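Local structure of nucleoside-diphosphate-sugar epimerase (Pseudomonas aeruginosa, 2X4G) at residues A[34-39]-A[225-230]; A[105-110]-A[167-172]; A[146-151]-A[155-160]. The protein probably binds a nicotinamide adenine dinucleotide cofactor and acts on a sugar nucleotide or related compound, although its substrate and exact reaction are not established. All coordinates share one frame; numbering follows the deposited sequence.

Interaction 1 (A[34-39]-A[225-230]); sequences RAAGHD and GLLMAL
Leu227 reaches from helix 219-232 to the loop that closes helix 24-35, and its two methyls divide the work there unequally. CD2 packs against CB of Ala36 at 3.8 Å, while CD1 approaches ND1 of His38 obliquely and no closer than 4.5 Å. The leucine has CG anti to its own backbone N (chi1 175°), which extends the forked end away from its helix and sets one methyl at each partner. The backbones stay well apart, with 9.1 Å between CA of Ala36 and CA of Leu227, and Leu227 bridges most of the interval.

The CD2 side of the leucine is the closer-packed one, backed by the contact of buried Leu227 with Ile33. The approach to His38 is looser; that imidazole has neighbours of its own, standing edge-to-face with Tyr16 and touching Ile33, and the carbonyl oxygen of Ala36 lies 3.8 Å above the plane of the His38 ring, over its centre. Solvent comes in at Ala36, which is exposed. The two segments bury just 80 Å² between them, and no hydrogen bond joins them.

Gly37, with positive phi, ends the helix in a Schellman motif; one of its bonds runs from Gly37 N to Arg34 O, 3.0 Å. After this turn the chain enters strand 39-44, where the backbone of Asp39 bonds to Val14 and Tyr16. Helix 24-35 thus links two parallel neighbours, strands 15-19 and 39-44, in the opening beta-alpha-beta crossover of a Rossmann-type nucleotide-binding fold.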
ATOM      1  N   ARG A  34       0.525  -9.117  39.332  1.00 37.48           N
ATOM      2  CA  ARG A  34      -0.457  -9.634  40.266  1.00 38.72           C
ATOM      3  C   ARG A  34      -0.041 -11.016  40.778  1.00 38.53           C
ATOM      4  O   ARG A  34      -0.089 -11.265  41.971  1.00 39.84           O
ATOM      5  CB  ARG A  34      -1.832  -9.672  39.600  1.00 39.33           C
ATOM      6  CG  ARG A  34      -2.960 -10.344  40.401  1.00 43.11           C
ATOM      7  CD  ARG A  34      -3.050  -9.828  41.833  1.00 47.14           C
ATOM      8  NE  ARG A  34      -3.201  -8.380  41.904  1.00 50.41           N
ATOM      9  CZ  ARG A  34      -2.675  -7.611  42.861  1.00 54.75           C
ATOM     10  NH1 ARG A  34      -1.922  -8.168  43.844  1.00 55.36           N
ATOM     11  NH2 ARG A  34      -2.894  -6.281  42.833  1.00 53.67           N
ATOM     12  N   ALA A  35       0.409 -11.899  39.900  1.00 37.65           N
ATOM     13  CA  ALA A  35       0.864 -13.244  40.316  1.00 37.48           C
ATOM     14  C   ALA A  35       2.055 -13.222  41.296  1.00 37.88           C
ATOM     15  O   ALA A  35       2.178 -14.084  42.162  1.00 38.29           O
ATOM     16  CB  ALA A  35       1.214 -14.075  39.097  1.00 36.45           C
ATOM     17  N   ALA A  36       2.932 -12.241  41.160  1.00 37.94           N
ATOM     18  CA  ALA A  36       4.057 -12.081  42.099  1.00 39.04           C
ATOM     19  C   ALA A  36       3.644 -11.485  43.462  1.00 40.07           C
ATOM     20  O   ALA A  36       4.478 -11.340  44.355  1.00 40.68           O
ATOM     21  CB  ALA A  36       5.164 -11.230  41.468  1.00 38.10           C
ATOM     22  N   GLY A  37       2.369 -11.128  43.612  1.00 40.27           N
ATOM     23  CA  GLY A  37       1.879 -10.501  44.843  1.00 41.08           C
ATOM     24  C   GLY A  37       2.342  -9.069  45.064  1.00 40.97           C
ATOM     25  O   GLY A  37       2.448  -8.622  46.185  1.00 42.55           O
ATOM     26  N   HIS A  38       2.623  -8.342  43.994  1.00 40.15           N
ATOM     27  CA  HIS A  38       2.887  -6.920  44.089  1.00 39.70           C
ATOM     28  C   HIS A  38       1.599  -6.116  43.922  1.00 39.88           C
ATOM     29  O   HIS A  38       0.573  -6.641  43.507  1.00 39.15           O
ATOM     30  CB  HIS A  38       3.932  -6.545  43.057  1.00 38.61           C
ATOM     31  CG  HIS A  38       5.193  -7.328  43.214  1.00 39.01           C
ATOM     32  ND1 HIS A  38       5.819  -7.964  42.164  1.00 37.85           N
ATOM     33  CD2 HIS A  38       5.917  -7.627  44.322  1.00 38.50           C
ATOM     34  CE1 HIS A  38       6.885  -8.604  42.612  1.00 37.67           C
ATOM     35  NE2 HIS A  38       6.964  -8.419  43.916  1.00 37.99           N
ATOM     36  N   ASP A  39       1.654  -4.843  44.297  1.00 40.65           N
ATOM     37  CA  ASP A  39       0.558  -3.931  44.063  1.00 41.15           C
ATOM     38  C   ASP A  39       0.663  -3.468  42.623  1.00 39.76           C
ATOM     39  O   ASP A  39       1.729  -3.045  42.179  1.00 39.70           O
ATOM     40  CB  ASP A  39       0.628  -2.745  45.022  1.00 42.54           C
ATOM     41  CG  ASP A  39       0.135  -3.090  46.426  1.00 46.59           C
ATOM     42  OD1 ASP A  39       0.528  -2.354  47.361  1.00 50.09           O
ATOM     43  OD2 ASP A  39      -0.654  -4.069  46.600  1.00 49.83           O
ATOM     44  N   GLY A 225       8.620 -12.648  31.862  1.00 37.49           N
ATOM     45  CA  GLY A 225       9.922 -12.184  31.442  1.00 37.40           C
ATOM     46  C   GLY A 225      10.073 -10.687  31.560  1.00 37.11           C
ATOM     47  O   GLY A 225      11.124 -10.202  31.932  1.00 38.39           O
ATOM     48  N   LEU A 226       9.028  -9.944  31.234  1.00 36.42           N
ATOM     49  CA  LEU A 226       9.075  -8.496  31.372  1.00 36.13           C
ATOM     50  C   LEU A 226       9.257  -8.114  32.837  1.00 36.35           C
ATOM     51  O   LEU A 226      10.165  -7.340  33.164  1.00 36.03           O
ATOM     52  CB  LEU A 226       7.816  -7.828  30.790  1.00 35.78           C
ATOM     53  CG  LEU A 226       7.588  -7.924  29.283  1.00 34.28           C
ATOM     54  CD1 LEU A 226       6.316  -7.202  28.917  1.00 34.97           C
ATOM     55  CD2 LEU A 226       8.739  -7.338  28.550  1.00 33.81           C
ATOM     56  N   LEU A 227       8.411  -8.660  33.712  1.00 36.58           N
ATOM     57  CA  LEU A 227       8.543  -8.397  35.152  1.00 37.38           C
ATOM     58  C   LEU A 227       9.970  -8.706  35.604  1.00 38.64           C
ATOM     59  O   LEU A 227      10.556  -7.957  36.394  1.00 39.94           O
ATOM     60  CB  LEU A 227       7.548  -9.228  35.968  1.00 37.19           C
ATOM     61  CG  LEU A 227       7.648  -9.153  37.509  1.00 36.93           C
ATOM     62  CD1 LEU A 227       7.329  -7.765  37.956  1.00 35.36           C
ATOM     63  CD2 LEU A 227       6.710 -10.149  38.185  1.00 34.62           C
ATOM     64  N   MET A 228      10.528  -9.800  35.096  1.00 38.72           N
ATOM     65  CA  MET A 228      11.839 -10.230  35.522  1.00 40.06           C
ATOM     66  C   MET A 228      12.941  -9.297  35.042  1.00 40.20           C
ATOM     67  O   MET A 228      13.909  -9.073  35.749  1.00 41.12           O
ATOM     68  CB  MET A 228      12.121 -11.656  35.041  1.00 40.82           C
ATOM     69  CG  MET A 228      11.433 -12.748  35.841  1.00 43.30           C
ATOM     70  SD  MET A 228      12.043 -14.367  35.343  1.00 50.06           S
ATOM     71  CE  MET A 228      10.482 -15.210  35.088  1.00 48.10           C
ATOM     72  N   ALA A 229      12.822  -8.782  33.827  1.00 39.82           N
ATOM     73  CA  ALA A 229      13.784  -7.798  33.331  1.00 40.12           C
ATOM     74  C   ALA A 229      13.704  -6.570  34.199  1.00 40.07           C
ATOM     75  O   ALA A 229      14.730  -6.021  34.556  1.00 40.54           O
ATOM     76  CB  ALA A 229      13.490  -7.419  31.885  1.00 39.84           C
ATOM     77  N   LEU A 230      12.477  -6.163  34.534  1.00 39.54           N
ATOM     78  CA  LEU A 230      12.227  -4.924  35.269  1.00 39.94           C
ATOM     79  C   LEU A 230      12.887  -5.010  36.626  1.00 41.54           C
ATOM     80  O   LEU A 230      13.601  -4.089  37.012  1.00 42.32           O
ATOM     81  CB  LEU A 230      10.723  -4.646  35.416  1.00 39.11           C
ATOM     82  CG  LEU A 230      10.250  -3.428  36.226  1.00 38.38           C
ATOM     83  CD1 LEU A 230      10.495  -2.144  35.486  1.00 37.20           C
ATOM     84  CD2 LEU A 230       8.776  -3.536  36.537  1.00 37.17           C
TER

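Interaction 2 (A[105-110]-A[167-172]); sequences QTNPFY and REQARN
A bend at chi2 (-71°) carries the amide of Gln169 across to Tyr110, and each of the two side chains has its CG beside its own backbone N, anti to the carbonyl carbon. Both CB atoms point across the gap, from CA atoms 7.6 Å apart, the nearest such pair between the segments, and the torsions then lay CG and the amide of Gln169 on the ring. The meeting is one of faces. CG of Gln169 sits 3.7 Å from the centroid of the Tyr110 ring and 12° off the ring normal, a CH-pi contact almost directly above the middle of the ring. Beyond it, the amide group continues toward the root of the tyrosine, its plane only 15° from that of the ring. Its carbon, CD of Gln169, stacks at 3.7 Å from CG of Tyr110, and OE1 of Gln169 comes to 3.4 Å from CB of Tyr110.

The opposite face of the ring is met near its rim by CD2 of Phe109. Around the pair, Leu174 and Val176 touch both Tyr110 and Gln169, while Ala166, within helix 154-171, adds to the packing on the tyrosine. Asn107, one turn back, takes a minor part: its OD1 stays 4.4 Å from NE2 of Gln169.

Helices 98-116 and 154-171 are joined here without any hydrogen bond between the segments. Gln165 supplies hydrogen bonds to helix 98-116 close by, one with Thr106 OG1 and a weak one to Asn107 OD1. At Gln169 the CG methylene rests on the aromatic face and the amide stacks on it nearly parallel, so cohesion at this point should come mainly from dispersion and CH-pi attraction.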
ATOM      1  N   GLN A 105       5.521   9.948  21.051  1.00 64.76           N
ATOM      2  CA  GLN A 105       4.760   9.339  22.133  1.00 63.87           C
ATOM      3  C   GLN A 105       5.674   8.999  23.298  1.00 62.41           C
ATOM      4  O   GLN A 105       5.306   9.235  24.458  1.00 63.09           O
ATOM      5  CB  GLN A 105       4.039   8.068  21.661  1.00 63.51           C
ATOM      6  CG  GLN A 105       2.820   8.321  20.729  1.00 66.48           C
ATOM      7  CD  GLN A 105       2.140   7.016  20.234  1.00 67.91           C
ATOM      8  OE1 GLN A 105       2.138   5.975  20.932  1.00 67.59           O
ATOM      9  NE2 GLN A 105       1.556   7.080  19.028  1.00 67.42           N
ATOM     10  N   THR A 106       6.853   8.444  23.017  1.00 60.36           N
ATOM     11  CA  THR A 106       7.728   8.005  24.097  1.00 58.61           C
ATOM     12  C   THR A 106       8.412   9.157  24.803  1.00 58.48           C
ATOM     13  O   THR A 106       8.685   9.079  25.995  1.00 58.17           O
ATOM     14  CB  THR A 106       8.837   7.051  23.625  1.00 58.26           C
ATOM     15  OG1 THR A 106       9.498   7.625  22.495  1.00 58.94           O
ATOM     16  CG2 THR A 106       8.276   5.675  23.270  1.00 56.93           C
ATOM     17  N   ASN A 107       8.714  10.226  24.083  1.00 58.49           N
ATOM     18  CA  ASN A 107       9.571  11.242  24.670  1.00 58.66           C
ATOM     19  C   ASN A 107       8.992  11.851  25.950  1.00 58.07           C
ATOM     20  O   ASN A 107       9.715  11.994  26.940  1.00 58.70           O
ATOM     21  CB  ASN A 107       9.962  12.320  23.665  1.00 59.66           C
ATOM     22  CG  ASN A 107      11.400  12.745  23.832  1.00 61.29           C
ATOM     23  OD1 ASN A 107      12.305  11.896  23.928  1.00 61.54           O
ATOM     24  ND2 ASN A 107      11.633  14.054  23.893  1.00 62.54           N
ATOM     25  N   PRO A 108       7.687  12.184  25.958  1.00 56.95           N
ATOM     26  CA  PRO A 108       7.117  12.729  27.185  1.00 56.48           C
ATOM     27  C   PRO A 108       7.154  11.740  28.351  1.00 54.50           C
ATOM     28  O   PRO A 108       7.307  12.143  29.504  1.00 55.47           O
ATOM     29  CB  PRO A 108       5.662  13.047  26.793  1.00 56.61           C
ATOM     30  CG  PRO A 108       5.674  13.174  25.333  1.00 57.38           C
ATOM     31  CD  PRO A 108       6.701  12.181  24.867  1.00 56.93           C
ATOM     32  N   PHE A 109       7.007  10.459  28.047  1.00 51.98           N
ATOM     33  CA  PHE A 109       6.988   9.430  29.071  1.00 49.86           C
ATOM     34  C   PHE A 109       8.302   9.439  29.823  1.00 49.10           C
ATOM     35  O   PHE A 109       8.325   9.427  31.048  1.00 48.40           O
ATOM     36  CB  PHE A 109       6.722   8.058  28.438  1.00 48.75           C
ATOM     37  CG  PHE A 109       7.044   6.904  29.335  1.00 47.77           C
ATOM     38  CD1 PHE A 109       6.166   6.527  30.338  1.00 47.29           C
ATOM     39  CD2 PHE A 109       8.229   6.205  29.183  1.00 46.65           C
ATOM     40  CE1 PHE A 109       6.458   5.487  31.170  1.00 46.29           C
ATOM     41  CE2 PHE A 109       8.524   5.163  30.004  1.00 46.52           C
ATOM     42  CZ  PHE A 109       7.635   4.798  31.007  1.00 46.98           C
ATOM     43  N   TYR A 110       9.394   9.463  29.074  1.00 48.83           N
ATOM     44  CA  TYR A 110      10.727   9.523  29.661  1.00 48.82           C
ATOM     45  C   TYR A 110      10.897  10.815  30.454  1.00 49.77           C
ATOM     46  O   TYR A 110      11.406  10.812  31.587  1.00 49.83           O
ATOM     47  CB  TYR A 110      11.788   9.433  28.575  1.00 49.09           C
ATOM     48  CG  TYR A 110      11.891   8.077  27.924  1.00 47.63           C
ATOM     49  CD1 TYR A 110      12.174   6.951  28.668  1.00 47.40           C
ATOM     50  CD2 TYR A 110      11.716   7.923  26.566  1.00 48.57           C
ATOM     51  CE1 TYR A 110      12.279   5.700  28.079  1.00 46.60           C
ATOM     52  CE2 TYR A 110      11.820   6.673  25.966  1.00 47.95           C
ATOM     53  CZ  TYR A 110      12.108   5.571  26.727  1.00 46.20           C
ATOM     54  OH  TYR A 110      12.223   4.344  26.130  1.00 45.24           O
ATOM     55  N   ARG A 167      18.210   3.383  25.016  1.00 55.05           N
ATOM     56  CA  ARG A 167      19.612   3.300  25.437  1.00 56.82           C
ATOM     57  C   ARG A 167      20.159   4.690  25.778  1.00 58.65           C
ATOM     58  O   ARG A 167      20.955   4.841  26.708  1.00 59.85           O
ATOM     59  CB  ARG A 167      20.477   2.652  24.348  1.00 57.45           C
ATOM     60  CG  ARG A 167      20.056   1.236  23.972  1.00 57.31           C
ATOM     61  CD  ARG A 167      21.171   0.431  23.342  1.00 59.71           C
ATOM     62  NE  ARG A 167      21.831   1.142  22.243  1.00 63.68           N
ATOM     63  CZ  ARG A 167      21.328   1.305  21.014  1.00 65.92           C
ATOM     64  NH1 ARG A 167      20.130   0.820  20.686  1.00 66.53           N
ATOM     65  NH2 ARG A 167      22.025   1.960  20.094  1.00 67.28           N
ATOM     66  N   GLU A 168      19.721   5.688  25.009  1.00 59.58           N
ATOM     67  CA  GLU A 168      20.118   7.086  25.159  1.00 61.17           C
ATOM     68  C   GLU A 168      19.659   7.643  26.505  1.00 60.60           C
ATOM     69  O   GLU A 168      20.391   8.374  27.153  1.00 61.51           O
ATOM     70  CB  GLU A 168      19.547   7.864  23.964  1.00 62.21           C
ATOM     71  CG  GLU A 168      19.670   9.393  23.914  1.00 66.24           C
ATOM     72  CD  GLU A 168      18.677  10.003  22.871  1.00 70.41           C
ATOM     73  OE1 GLU A 168      17.536  10.377  23.259  1.00 71.53           O
ATOM     74  OE2 GLU A 168      19.015  10.058  21.657  1.00 73.02           O
ATOM     75  N   GLN A 169      18.467   7.264  26.947  1.00 59.15           N
ATOM     76  CA  GLN A 169      18.001   7.639  28.281  1.00 59.11           C
ATOM     77  C   GLN A 169      18.826   6.944  29.385  1.00 59.05           C
ATOM     78  O   GLN A 169      19.123   7.540  30.418  1.00 59.76           O
ATOM     79  CB  GLN A 169      16.521   7.283  28.460  1.00 58.12           C
ATOM     80  CG  GLN A 169      15.560   7.876  27.424  1.00 58.52           C
ATOM     81  CD  GLN A 169      15.360   9.379  27.567  1.00 59.59           C
ATOM     82  OE1 GLN A 169      15.163   9.893  28.666  1.00 59.87           O
ATOM     83  NE2 GLN A 169      15.396  10.085  26.447  1.00 59.70           N
ATOM     84  N   ALA A 170      19.177   5.678  29.175  1.00 58.39           N
ATOM     85  CA  ALA A 170      20.040   4.959  30.113  1.00 58.45           C
ATOM     86  C   ALA A 170      21.363   5.696  30.240  1.00 60.12           C
ATOM     87  O   ALA A 170      21.769   6.080  31.338  1.00 60.73           O
ATOM     88  CB  ALA A 170      20.273   3.537  29.646  1.00 57.47           C
ATOM     89  N   ARG A 171      22.014   5.914  29.102  1.00 60.98           N
ATOM     90  CA  ARG A 171      23.289   6.627  29.062  1.00 62.80           C
ATOM     91  C   ARG A 171      23.222   7.949  29.801  1.00 63.71           C
ATOM     92  O   ARG A 171      24.200   8.346  30.424  1.00 65.43           O
ATOM     93  CB  ARG A 171      23.736   6.886  27.619  1.00 63.59           C
ATOM     94  CG  ARG A 171      24.675   5.826  27.049  1.00 64.52           C
ATOM     95  CD  ARG A 171      25.152   6.192  25.643  1.00 66.47           C
ATOM     96  NE  ARG A 171      24.402   5.463  24.612  1.00 66.77           N
ATOM     97  CZ  ARG A 171      23.492   5.977  23.777  1.00 67.60           C
ATOM     98  NH1 ARG A 171      23.157   7.271  23.793  1.00 67.85           N
ATOM     99  NH2 ARG A 171      22.901   5.169  22.897  1.00 68.27           N
ATOM    100  N   ASN A 172      22.077   8.630  29.729  1.00 63.05           N
ATOM    101  CA  ASN A 172      21.894   9.928  30.394  1.00 63.45           C
ATOM    102  C   ASN A 172      21.400   9.844  31.844  1.00 62.52           C
ATOM    103  O   ASN A 172      20.908  10.837  32.387  1.00 62.80           O
ATOM    104  CB  ASN A 172      20.933  10.796  29.579  1.00 63.66           C
ATOM    105  CG  ASN A 172      21.520  11.233  28.229  1.00 65.44           C
ATOM    106  OD1 ASN A 172      22.689  10.985  27.906  1.00 65.27           O
ATOM    107  ND2 ASN A 172      20.688  11.897  27.434  1.00 66.74           N
TER

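Interaction 3 (A[146-151]-A[155-160]); sequences DSLPSG and YVLCKW
An inverse gamma turn centred on Pro149 lays the proline ring against Trp160 and Leu157, just before helix 154-171. The turn itself is closed by a weak bond from Ser150 N to Leu148 O. CD of Pro149 lies over the tryptophan face, 3.6 Å from the centroid of the five-membered ring and 19° off its normal, in a CH-pi contact. With CG of Trp160 anti to the backbone N (chi1 165°), the indole extends from the helix toward the loop; Leu157 O lies at its edge, in plane.

CA of Leu148 lies over the same face toward the rim, and its CD2 sits just past the benzene end, 3.5 Å from CZ3 of Trp160, the two side chains crossing at about a right angle. On another side of the proline, CD1 of Leu157 touches CG of Pro149, and CG1 of Val156 stands farther off, 4.4 Å from CB of Pro149. The contact is mainly apolar and has no hydrogen bond across it; Ser147 O stays 4.0 Å from NE1 of Trp160.

The same helical turns carry Tyr155 and Lys159, spaced as in the Tyr-x-x-x-Lys motif of short-chain dehydrogenases/reductases. Neither of the two touches the loop; Lys159 meets Ser126, beyond strand 121-124. Cys158 packs on Val99 and Ala102, so the helix has helix 98-116 on one flank and the 146-151 loop on another.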
ATOM      1  N   ASP A 146      25.684   0.114  13.666  1.00 68.40           N
ATOM      2  CA  ASP A 146      26.638   1.165  14.086  1.00 71.37           C
ATOM      3  C   ASP A 146      26.071   2.602  14.019  1.00 71.77           C
ATOM      4  O   ASP A 146      26.531   3.502  14.736  1.00 72.16           O
ATOM      5  CB  ASP A 146      27.935   1.098  13.254  1.00 74.08           C
ATOM      6  CG  ASP A 146      28.840  -0.080  13.657  1.00 76.38           C
ATOM      7  OD1 ASP A 146      28.729  -0.540  14.823  1.00 78.53           O
ATOM      8  OD2 ASP A 146      29.653  -0.535  12.809  1.00 79.11           O
ATOM      9  N   SER A 147      25.076   2.791  13.155  1.00 71.61           N
ATOM     10  CA  SER A 147      24.509   4.098  12.870  1.00 72.01           C
ATOM     11  C   SER A 147      23.188   3.890  12.143  1.00 70.74           C
ATOM     12  O   SER A 147      22.707   2.773  12.068  1.00 69.57           O
ATOM     13  CB  SER A 147      25.479   4.867  11.985  1.00 74.30           C
ATOM     14  OG  SER A 147      25.667   4.169  10.762  1.00 75.35           O
ATOM     15  N   LEU A 148      22.612   4.954  11.592  1.00 71.08           N
ATOM     16  CA  LEU A 148      21.321   4.872  10.907  1.00 70.02           C
ATOM     17  C   LEU A 148      21.256   3.673   9.996  1.00 69.59           C
ATOM     18  O   LEU A 148      22.089   3.545   9.100  1.00 70.64           O
ATOM     19  CB  LEU A 148      21.078   6.113  10.057  1.00 71.48           C
ATOM     20  CG  LEU A 148      20.494   7.315  10.779  1.00 71.13           C
ATOM     21  CD1 LEU A 148      20.733   8.582   9.941  1.00 73.11           C
ATOM     22  CD2 LEU A 148      19.020   7.058  11.049  1.00 67.93           C
ATOM     23  N   PRO A 149      20.260   2.799  10.212  1.00 67.91           N
ATOM     24  CA  PRO A 149      20.082   1.599   9.419  1.00 67.72           C
ATOM     25  C   PRO A 149      19.610   1.968   8.024  1.00 68.96           C
ATOM     26  O   PRO A 149      18.456   1.739   7.659  1.00 68.35           O
ATOM     27  CB  PRO A 149      19.003   0.843  10.186  1.00 65.80           C
ATOM     28  CG  PRO A 149      18.186   1.909  10.771  1.00 65.25           C
ATOM     29  CD  PRO A 149      19.155   2.969  11.171  1.00 66.47           C
ATOM     30  N   SER A 150      20.522   2.528   7.246  1.00 70.89           N
ATOM     31  CA  SER A 150      20.163   3.180   6.002  1.00 72.21           C
ATOM     32  C   SER A 150      19.728   2.181   4.934  1.00 71.85           C
ATOM     33  O   SER A 150      20.279   1.085   4.837  1.00 71.65           O
ATOM     34  CB  SER A 150      21.331   4.016   5.500  1.00 74.13           C
ATOM     35  OG  SER A 150      20.865   4.910   4.522  1.00 76.39           O
ATOM     36  N   GLY A 151      18.726   2.568   4.148  1.00 71.76           N
ATOM     37  CA  GLY A 151      18.184   1.706   3.107  1.00 71.28           C
ATOM     38  C   GLY A 151      17.201   0.649   3.588  1.00 68.92           C
ATOM     39  O   GLY A 151      16.570  -0.022   2.767  1.00 68.94           O
ATOM     40  N   TYR A 155       9.697   0.455   8.975  1.00 54.99           N
ATOM     41  CA  TYR A 155       9.404  -0.333  10.171  1.00 53.10           C
ATOM     42  C   TYR A 155      10.663  -0.543  10.999  1.00 52.25           C
ATOM     43  O   TYR A 155      10.688  -0.220  12.192  1.00 51.51           O
ATOM     44  CB  TYR A 155       8.796  -1.695   9.801  1.00 52.72           C
ATOM     45  CG  TYR A 155       8.251  -2.440  10.986  1.00 52.06           C
ATOM     46  CD1 TYR A 155       7.111  -1.986  11.634  1.00 54.37           C
ATOM     47  CD2 TYR A 155       8.877  -3.578  11.476  1.00 51.49           C
ATOM     48  CE1 TYR A 155       6.596  -2.651  12.736  1.00 54.52           C
ATOM     49  CE2 TYR A 155       8.380  -4.249  12.578  1.00 51.74           C
ATOM     50  CZ  TYR A 155       7.234  -3.783  13.209  1.00 53.33           C
ATOM     51  OH  TYR A 155       6.703  -4.422  14.318  1.00 53.40           O
ATOM     52  N   VAL A 156      11.698  -1.097  10.359  1.00 52.21           N
ATOM     53  CA  VAL A 156      12.998  -1.318  11.008  1.00 51.62           C
ATOM     54  C   VAL A 156      13.540  -0.006  11.560  1.00 52.66           C
ATOM     55  O   VAL A 156      14.138   0.015  12.627  1.00 52.56           O
ATOM     56  CB  VAL A 156      14.065  -1.891  10.027  1.00 52.36           C
ATOM     57  CG1 VAL A 156      15.475  -1.732  10.606  1.00 51.61           C
ATOM     58  CG2 VAL A 156      13.777  -3.339   9.680  1.00 49.41           C
ATOM     59  N   LEU A 157      13.322   1.087  10.825  1.00 53.76           N
ATOM     60  CA  LEU A 157      13.891   2.381  11.170  1.00 54.44           C
ATOM     61  C   LEU A 157      13.256   2.909  12.440  1.00 53.42           C
ATOM     62  O   LEU A 157      13.933   3.357  13.370  1.00 52.95           O
ATOM     63  CB  LEU A 157      13.667   3.351  10.021  1.00 55.99           C
ATOM     64  CG  LEU A 157      14.570   4.577  10.031  1.00 58.47           C
ATOM     65  CD1 LEU A 157      16.028   4.178   9.875  1.00 60.20           C
ATOM     66  CD2 LEU A 157      14.167   5.536   8.920  1.00 61.47           C
ATOM     67  N   CYS A 158      11.936   2.833  12.473  1.00 52.89           N
ATOM     68  CA  CYS A 158      11.180   3.196  13.647  1.00 52.41           C
ATOM     69  C   CYS A 158      11.594   2.327  14.846  1.00 50.94           C
ATOM     70  O   CYS A 158      11.865   2.816  15.942  1.00 50.49           O
ATOM     71  CB  CYS A 158       9.692   3.059  13.347  1.00 51.99           C
ATOM     72  SG  CYS A 158       8.708   3.101  14.827  1.00 54.47           S
ATOM     73  N   LYS A 159      11.681   1.029  14.626  1.00 50.45           N
ATOM     74  CA  LYS A 159      12.101   0.125  15.696  1.00 49.64           C
ATOM     75  C   LYS A 159      13.552   0.343  16.126  1.00 49.41           C
ATOM     76  O   LYS A 159      13.876   0.188  17.293  1.00 50.18           O
ATOM     77  CB  LYS A 159      11.827  -1.340  15.309  1.00 49.17           C
ATOM     78  CG  LYS A 159      10.504  -1.900  15.894  1.00 49.77           C
ATOM     79  CD  LYS A 159       9.267  -1.007  15.662  1.00 53.08           C
ATOM     80  CE  LYS A 159       8.087  -1.407  16.554  1.00 53.33           C
ATOM     81  NZ  LYS A 159       8.481  -1.495  18.007  1.00 54.65           N
ATOM     82  N   TRP A 160      14.417   0.722  15.203  1.00 49.58           N
ATOM     83  CA  TRP A 160      15.798   1.061  15.552  1.00 49.35           C
ATOM     84  C   TRP A 160      15.848   2.329  16.384  1.00 49.13           C
ATOM     85  O   TRP A 160      16.614   2.416  17.326  1.00 49.05           O
ATOM     86  CB  TRP A 160      16.657   1.249  14.294  1.00 50.49           C
ATOM     87  CG  TRP A 160      17.962   1.928  14.555  1.00 50.08           C
ATOM     88  CD1 TRP A 160      19.120   1.340  14.937  1.00 49.29           C
ATOM     89  CD2 TRP A 160      18.236   3.331  14.457  1.00 50.13           C
ATOM     90  NE1 TRP A 160      20.105   2.282  15.089  1.00 50.02           N
ATOM     91  CE2 TRP A 160      19.588   3.516  14.802  1.00 50.96           C
ATOM     92  CE3 TRP A 160      17.469   4.450  14.111  1.00 50.04           C
ATOM     93  CZ2 TRP A 160      20.200   4.776  14.801  1.00 52.60           C
ATOM     94  CZ3 TRP A 160      18.071   5.703  14.123  1.00 51.64           C
ATOM     95  CH2 TRP A 160      19.424   5.856  14.459  1.00 52.50           C
TER

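All three contacts belong to one Rossmann-type unit built on a largely parallel sheet. Interactions 2 and 3 share helix 154-171: interaction 3 fastens its beginning to the preceding loop, and interaction 2 ties its end to helix 98-116, with centres 18 Å apart. Interaction 1 joins the loop that follows helix 24-35 to helix 219-232, its centre 22 Å from that of interaction 2; interactions 1 and 3, 31 Å apart, lie on opposite sides of the chain's centre. Along the chain, 3 nests within 2, and both within 1. Interactions 1 and 2 join sequence-distant elements flanking the sheet of a fold that presumably binds a dinucleotide, while interaction 3 is local.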